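Local coordinates for protein dephospho-CoA kinase (Mycobacterium paratuberculosis, PDB 6N39) that probably catalyses the ATP-dependent phosphorylation of the 3'-hydroxyl of dephospho-CoA, the last step of coenzyme A biosynthesis, and carries a C-terminal UPF0157 (GrpB-like) domain that aids folding, at residues P349-A363 against Y401-P415. Residues are numbered along the deposited sequence; the frame is centred on the assembly and turned at random.
Sequences PGQQFALLFVDWLTA and YRRAWDWADSTGWKP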
loop_
_atom_site.group_PDB
_atom_site.type_symbol
_atom_site.label_atom_id
_atom_site.label_comp_id
_atom_site.label_asym_id
_atom_site.label_seq_id
_atom_site.Cartn_x
_atom_site.Cartn_y
_atom_site.Cartn_z
ATOM N N PRO A 349 24.998 11.138 -5.137
ATOM C CA PRO A 349 24.482 12.497 -4.868
ATOM C C PRO A 349 22.963 12.634 -4.922
ATOM O O PRO A 349 22.396 13.358 -4.094
ATOM C CB PRO A 349 25.167 13.361 -5.945
ATOM C CG PRO A 349 25.707 12.379 -6.958
ATOM C CD PRO A 349 26.006 11.122 -6.209
ATOM N N GLY A 350 22.277 11.987 -5.870
ATOM C CA GLY A 350 20.820 12.118 -5.905
ATOM C C GLY A 350 20.144 11.475 -4.702
ATOM O O GLY A 350 19.160 12.006 -4.160
ATOM N N GLN A 351 20.668 10.324 -4.270
ATOM C CA GLN A 351 20.191 9.654 -3.053
ATOM C C GLN A 351 20.346 10.541 -1.822
ATOM O O GLN A 351 19.460 10.595 -0.956
ATOM C CB GLN A 351 20.964 8.338 -2.884
ATOM C CG GLN A 351 20.462 7.392 -1.776
ATOM C CD GLN A 351 21.111 7.681 -0.428
ATOM O OE1 GLN A 351 22.212 8.236 -0.365
ATOM N NE2 GLN A 351 20.440 7.289 0.653
ATOM N N GLN A 352 21.471 11.245 -1.715
ATOM C CA GLN A 352 21.680 12.103 -0.549
ATOM C C GLN A 352 20.795 13.342 -0.619
ATOM O O GLN A 352 20.166 13.726 0.376
ATOM C CB GLN A 352 23.156 12.488 -0.469
ATOM C CG GLN A 352 24.071 11.273 -0.349
ATOM C CD GLN A 352 24.339 10.932 1.088
ATOM O OE1 GLN A 352 24.924 11.736 1.810
ATOM N NE2 GLN A 352 23.896 9.744 1.530
ATOM N N PHE A 353 20.711 13.953 -1.802
ATOM C CA PHE A 353 19.971 15.198 -1.957
ATOM C C PHE A 353 18.481 15.011 -1.688
ATOM O O PHE A 353 17.840 15.911 -1.134
ATOM C CB PHE A 353 20.195 15.769 -3.365
ATOM C CG PHE A 353 19.567 17.115 -3.561
ATOM C CD1 PHE A 353 19.784 18.134 -2.624
ATOM C CD2 PHE A 353 18.756 17.368 -4.665
ATOM C CE1 PHE A 353 19.205 19.383 -2.786
ATOM C CE2 PHE A 353 18.189 18.623 -4.847
ATOM C CZ PHE A 353 18.408 19.636 -3.904
ATOM N N ALA A 354 17.902 13.866 -2.078
ATOM C CA ALA A 354 16.468 13.673 -1.832
ATOM C C ALA A 354 16.138 13.734 -0.338
ATOM O O ALA A 354 15.084 14.261 0.059
ATOM C CB ALA A 354 15.996 12.342 -2.437
ATOM N N LEU A 355 17.024 13.202 0.508
ATOM C CA LEU A 355 16.826 13.261 1.960
ATOM C C LEU A 355 17.144 14.658 2.510
ATOM O O LEU A 355 16.403 15.217 3.359
ATOM C CB LEU A 355 17.709 12.192 2.623
ATOM C CG LEU A 355 17.485 10.729 2.184
ATOM C CD1 LEU A 355 18.507 9.796 2.796
ATOM C CD2 LEU A 355 16.076 10.229 2.553
ATOM N N LEU A 356 18.240 15.240 2.005
ATOM C CA LEU A 356 18.669 16.551 2.481
ATOM C C LEU A 356 17.611 17.614 2.196
ATOM O O LEU A 356 17.392 18.505 3.014
ATOM C CB LEU A 356 19.999 16.934 1.823
ATOM C CG LEU A 356 20.475 18.382 2.026
ATOM C CD1 LEU A 356 20.652 18.702 3.517
ATOM C CD2 LEU A 356 21.795 18.693 1.261
ATOM N N PHE A 357 16.991 17.564 1.018
ATOM C CA PHE A 357 16.050 18.604 0.597
ATOM C C PHE A 357 14.909 18.735 1.592
ATOM O O PHE A 357 14.541 19.851 1.994
ATOM C CB PHE A 357 15.546 18.249 -0.814
ATOM C CG PHE A 357 14.706 19.309 -1.488
ATOM C CD1 PHE A 357 15.272 20.473 -1.973
ATOM C CD2 PHE A 357 13.353 19.097 -1.688
ATOM C CE1 PHE A 357 14.495 21.428 -2.618
ATOM C CE2 PHE A 357 12.578 20.032 -2.343
ATOM C CZ PHE A 357 13.152 21.203 -2.806
ATOM N N VAL A 358 14.379 17.594 2.050
ATOM C CA VAL A 358 13.334 17.614 3.074
ATOM C C VAL A 358 13.847 18.242 4.362
ATOM O O VAL A 358 13.189 19.120 4.946
ATOM C CB VAL A 358 12.800 16.193 3.331
ATOM C CG1 VAL A 358 11.781 16.224 4.460
ATOM C CG2 VAL A 358 12.185 15.632 2.062
ATOM N N ASP A 359 15.007 17.781 4.857
ATOM C CA ASP A 359 15.465 18.319 6.149
ATOM C C ASP A 359 15.772 19.818 6.056
ATOM O O ASP A 359 15.447 20.602 6.968
ATOM C CB ASP A 359 16.690 17.550 6.640
ATOM C CG ASP A 359 16.329 16.182 7.177
ATOM O OD1 ASP A 359 15.167 16.017 7.579
ATOM O OD2 ASP A 359 17.186 15.277 7.197
ATOM N N TRP A 360 16.385 20.226 4.948
ATOM C CA TRP A 360 16.737 21.620 4.726
ATOM C C TRP A 360 15.492 22.497 4.708
ATOM O O TRP A 360 15.387 23.454 5.479
ATOM C CB TRP A 360 17.528 21.731 3.416
ATOM C CG TRP A 360 17.807 23.131 2.969
ATOM C CD1 TRP A 360 18.481 24.097 3.662
ATOM C CD2 TRP A 360 17.426 23.722 1.723
ATOM N NE1 TRP A 360 18.536 25.256 2.924
ATOM C CE2 TRP A 360 17.900 25.050 1.728
ATOM C CE3 TRP A 360 16.729 23.256 0.600
ATOM C CZ2 TRP A 360 17.698 25.923 0.660
ATOM C CZ3 TRP A 360 16.529 24.126 -0.466
ATOM C CH2 TRP A 360 17.014 25.446 -0.424
ATOM N N LEU A 361 14.513 22.162 3.860
ATOM C CA LEU A 361 13.301 22.974 3.802
ATOM C C LEU A 361 12.535 22.939 5.119
ATOM O O LEU A 361 11.914 23.941 5.500
ATOM C CB LEU A 361 12.412 22.516 2.643
ATOM C CG LEU A 361 12.887 22.919 1.233
ATOM C CD1 LEU A 361 11.843 22.577 0.179
ATOM C CD2 LEU A 361 13.247 24.397 1.171
ATOM N N THR A 362 12.575 21.815 5.841
ATOM C CA THR A 362 11.939 21.787 7.154
ATOM C C THR A 362 12.580 22.797 8.096
ATOM O O THR A 362 11.885 23.445 8.881
ATOM C CB THR A 362 11.993 20.378 7.754
ATOM O OG1 THR A 362 11.265 19.476 6.907
ATOM C CG2 THR A 362 11.362 20.371 9.149
ATOM N N ALA A 363 13.899 22.972 8.011
ATOM C CA ALA A 363 14.571 23.877 8.940
ATOM C C ALA A 363 14.548 25.348 8.522
ATOM O O ALA A 363 14.764 26.211 9.377
ATOM C CB ALA A 363 16.028 23.442 9.142
ATOM N N TYR A 401 20.262 23.452 -4.697
ATOM C CA TYR A 401 21.265 22.429 -4.418
ATOM C C TYR A 401 22.442 23.037 -3.670
ATOM O O TYR A 401 22.875 22.520 -2.624
ATOM C CB TYR A 401 21.726 21.793 -5.740
ATOM C CG TYR A 401 22.610 20.564 -5.607
ATOM C CD1 TYR A 401 22.056 19.312 -5.340
ATOM C CD2 TYR A 401 23.989 20.649 -5.776
ATOM C CE1 TYR A 401 22.847 18.177 -5.231
ATOM C CE2 TYR A 401 24.795 19.517 -5.652
ATOM C CZ TYR A 401 24.219 18.285 -5.385
ATOM O OH TYR A 401 25.010 17.157 -5.260
ATOM N N ARG A 402 22.954 24.165 -4.180
ATOM C CA ARG A 402 24.105 24.781 -3.525
ATOM C C ARG A 402 23.764 25.225 -2.103
ATOM O O ARG A 402 24.571 25.053 -1.174
ATOM C CB ARG A 402 24.623 25.957 -4.365
ATOM C CG ARG A 402 25.274 25.515 -5.688
ATOM C CD ARG A 402 25.883 26.687 -6.455
ATOM N NE ARG A 402 24.852 27.626 -6.896
ATOM C CZ ARG A 402 24.389 27.720 -8.142
ATOM N NH1 ARG A 402 24.875 26.943 -9.111
ATOM N NH2 ARG A 402 23.435 28.600 -8.414
ATOM N N ARG A 403 22.561 25.767 -1.906
ATOM C CA ARG A 403 22.209 26.308 -0.597
ATOM C C ARG A 403 21.953 25.191 0.401
ATOM O O ARG A 403 22.381 25.276 1.556
ATOM C CB ARG A 403 20.985 27.213 -0.710
ATOM C CG ARG A 403 21.247 28.558 -1.394
ATOM C CD ARG A 403 19.994 29.025 -2.121
ATOM N NE ARG A 403 18.917 29.378 -1.204
ATOM C CZ ARG A 403 17.652 29.558 -1.572
ATOM N NH1 ARG A 403 17.298 29.393 -2.841
ATOM N NH2 ARG A 403 16.741 29.897 -0.666
ATOM N N ALA A 404 21.222 24.158 -0.017
ATOM C CA ALA A 404 20.995 23.008 0.844
ATOM C C ALA A 404 22.314 22.415 1.309
ATOM O O ALA A 404 22.475 22.095 2.492
ATOM C CB ALA A 404 20.163 21.953 0.110
ATOM N N TRP A 405 23.283 22.273 0.399
ATOM C CA TRP A 405 24.542 21.680 0.835
ATOM C C TRP A 405 25.357 22.643 1.690
ATOM O O TRP A 405 26.101 22.199 2.574
ATOM C CB TRP A 405 25.330 21.169 -0.372
ATOM C CG TRP A 405 24.834 19.790 -0.746
ATOM C CD1 TRP A 405 24.057 19.448 -1.826
ATOM C CD2 TRP A 405 25.032 18.582 0.006
ATOM N NE1 TRP A 405 23.777 18.095 -1.793
ATOM C CE2 TRP A 405 24.368 17.544 -0.683
ATOM C CE3 TRP A 405 25.735 18.275 1.175
ATOM C CZ2 TRP A 405 24.383 16.227 -0.239
ATOM C CZ3 TRP A 405 25.735 16.963 1.622
ATOM C CH2 TRP A 405 25.067 15.958 0.912
ATOM N N ASP A 406 25.210 23.953 1.484
ATOM C CA ASP A 406 25.834 24.909 2.404
ATOM C C ASP A 406 25.277 24.738 3.813
ATOM O O ASP A 406 26.022 24.719 4.801
ATOM C CB ASP A 406 25.600 26.337 1.920
ATOM C CG ASP A 406 26.696 26.834 1.013
ATOM O OD1 ASP A 406 27.817 26.298 1.098
ATOM O OD2 ASP A 406 26.438 27.770 0.218
ATOM N N TRP A 407 23.955 24.616 3.914
ATOM C CA TRP A 407 23.314 24.381 5.204
ATOM C C TRP A 407 23.773 23.057 5.806
ATOM O O TRP A 407 23.998 22.961 7.018
ATOM C CB TRP A 407 21.790 24.402 5.028
ATOM C CG TRP A 407 21.023 24.072 6.268
ATOM C CD1 TRP A 407 20.662 24.934 7.270
ATOM C CD2 TRP A 407 20.524 22.788 6.646
ATOM N NE1 TRP A 407 19.966 24.261 8.243
ATOM C CE2 TRP A 407 19.865 22.942 7.881
ATOM C CE3 TRP A 407 20.564 21.520 6.055
ATOM C CZ2 TRP A 407 19.257 21.870 8.543
ATOM C CZ3 TRP A 407 19.952 20.461 6.711
ATOM C CH2 TRP A 407 19.312 20.646 7.938
ATOM N N ALA A 408 23.903 22.020 4.972
ATOM C CA ALA A 408 24.347 20.721 5.470
ATOM C C ALA A 408 25.761 20.801 6.022
ATOM O O ALA A 408 26.055 20.228 7.078
ATOM C CB ALA A 408 24.272 19.668 4.365
ATOM N N ASP A 409 26.656 21.492 5.307
ATOM C CA ASP A 409 28.015 21.669 5.804
ATOM C C ASP A 409 28.018 22.441 7.116
ATOM O O ASP A 409 28.743 22.084 8.047
ATOM C CB ASP A 409 28.882 22.389 4.764
ATOM C CG ASP A 409 29.146 21.545 3.522
ATOM O OD1 ASP A 409 29.124 20.302 3.604
ATOM O OD2 ASP A 409 29.380 22.134 2.450
ATOM N N SER A 410 27.197 23.495 7.213
ATOM C CA SER A 410 27.196 24.326 8.417
ATOM C C SER A 410 26.690 23.557 9.630
ATOM O O SER A 410 27.260 23.664 10.720
ATOM C CB SER A 410 26.336 25.572 8.204
ATOM O OG SER A 410 26.812 26.352 7.126
ATOM N N THR A 411 25.611 22.798 9.472
ATOM C CA THR A 411 24.977 22.143 10.610
ATOM C C THR A 411 25.502 20.735 10.867
ATOM O O THR A 411 25.033 20.083 11.801
ATOM C CB THR A 411 23.455 22.077 10.403
ATOM O OG1 THR A 411 23.179 21.344 9.207
ATOM C CG2 THR A 411 22.865 23.475 10.276
ATOM N N GLY A 412 26.438 20.239 10.062
ATOM C CA GLY A 412 26.861 18.855 10.219
ATOM C C GLY A 412 25.760 17.853 9.931
ATOM O O GLY A 412 25.677 16.811 10.591
ATOM N N TRP A 413 24.902 18.155 8.965
ATOM C CA TRP A 413 23.794 17.268 8.632
ATOM C C TRP A 413 24.286 15.884 8.221
ATOM O O TRP A 413 25.213 15.746 7.419
ATOM C CB TRP A 413 22.980 17.875 7.487
ATOM C CG TRP A 413 21.866 17.000 7.011
ATOM C CD1 TRP A 413 20.609 16.911 7.548
ATOM C CD2 TRP A 413 21.894 16.088 5.897
ATOM N NE1 TRP A 413 19.851 16.021 6.824
ATOM C CE2 TRP A 413 20.615 15.493 5.815
ATOM C CE3 TRP A 413 22.870 15.722 4.964
ATOM C CZ2 TRP A 413 20.290 14.544 4.840
ATOM C CZ3 TRP A 413 22.547 14.788 3.990
ATOM C CH2 TRP A 413 21.262 14.211 3.932
ATOM N N LYS A 414 23.634 14.853 8.751
ATOM C CA LYS A 414 23.871 13.471 8.363
ATOM C C LYS A 414 22.533 12.800 8.090
ATOM O O LYS A 414 21.571 13.027 8.826
ATOM C CB LYS A 414 24.613 12.690 9.458
ATOM C CG LYS A 414 25.980 13.251 9.807
ATOM C CD LYS A 414 26.893 13.278 8.588
ATOM C CE LYS A 414 28.263 13.870 8.915
ATOM N NZ LYS A 414 28.996 14.269 7.674
ATOM N N PRO A 415 22.441 11.966 7.047
ATOM C CA PRO A 415 21.160 11.310 6.777
ATOM C C PRO A 415 20.886 10.171 7.745
ATOM O O PRO A 415 21.791 9.622 8.401
ATOM C CB PRO A 415 21.319 10.795 5.337
ATOM C CG PRO A 415 22.802 10.616 5.162
ATOM C CD PRO A 415 23.472 11.644 6.041
ATOM O OXT PRO A 415 19.727 9.790 7.896
HETATM O O HOH W 1 23.911 15.593 -3.506
#
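In the UPF0157 (GrpB-like) domain, Leu356 of helix 349-363 is a knob held by Ala404, Trp405, Trp407 and Ala408 of helix 386-411, a worked example of one leucine filling one hole between helix segments that cross at 78°. Its two methyls divide the work. CD2 points onto the face of Trp405, 3.5 Å from the centroid of the five-membered ring, while CD1 meets the edge of Trp407 and also lies over the centre of the Trp413 ring. One turn on, Trp360 extends its indole across helix 386-411, CG anti to the backbone N (chi1 173°), and Ala404 CA sits 3.7 Å from the centroid of its five-membered ring, almost on the normal. Trp407 in turn offers a face to Trp360 CA and CD1. Near the start of helix 349-363, Tyr401 directs its edge at the face of Phe353 in a T-shaped pair, centroids 4.9 Å apart. Tyr401 OH hydrogen-bonds to Arg310 N and, at 2.6 Å, donates to a water that in turn donates to Pro349 O. Beyond the helix, Gly412 with positive phi turns the chain aside, toward helix 349-363, bringing Trp413 over Leu356 and Pro415 against Leu355. The terminal carboxylate of Pro415 forms a salt bridge with Arg249. The indole of Trp413 is pinned by a nearly straight hydrogen bond (174°) from NE1, in the ring plane, to the anti lone pair of Asp359 OD2, 2.8 Å away.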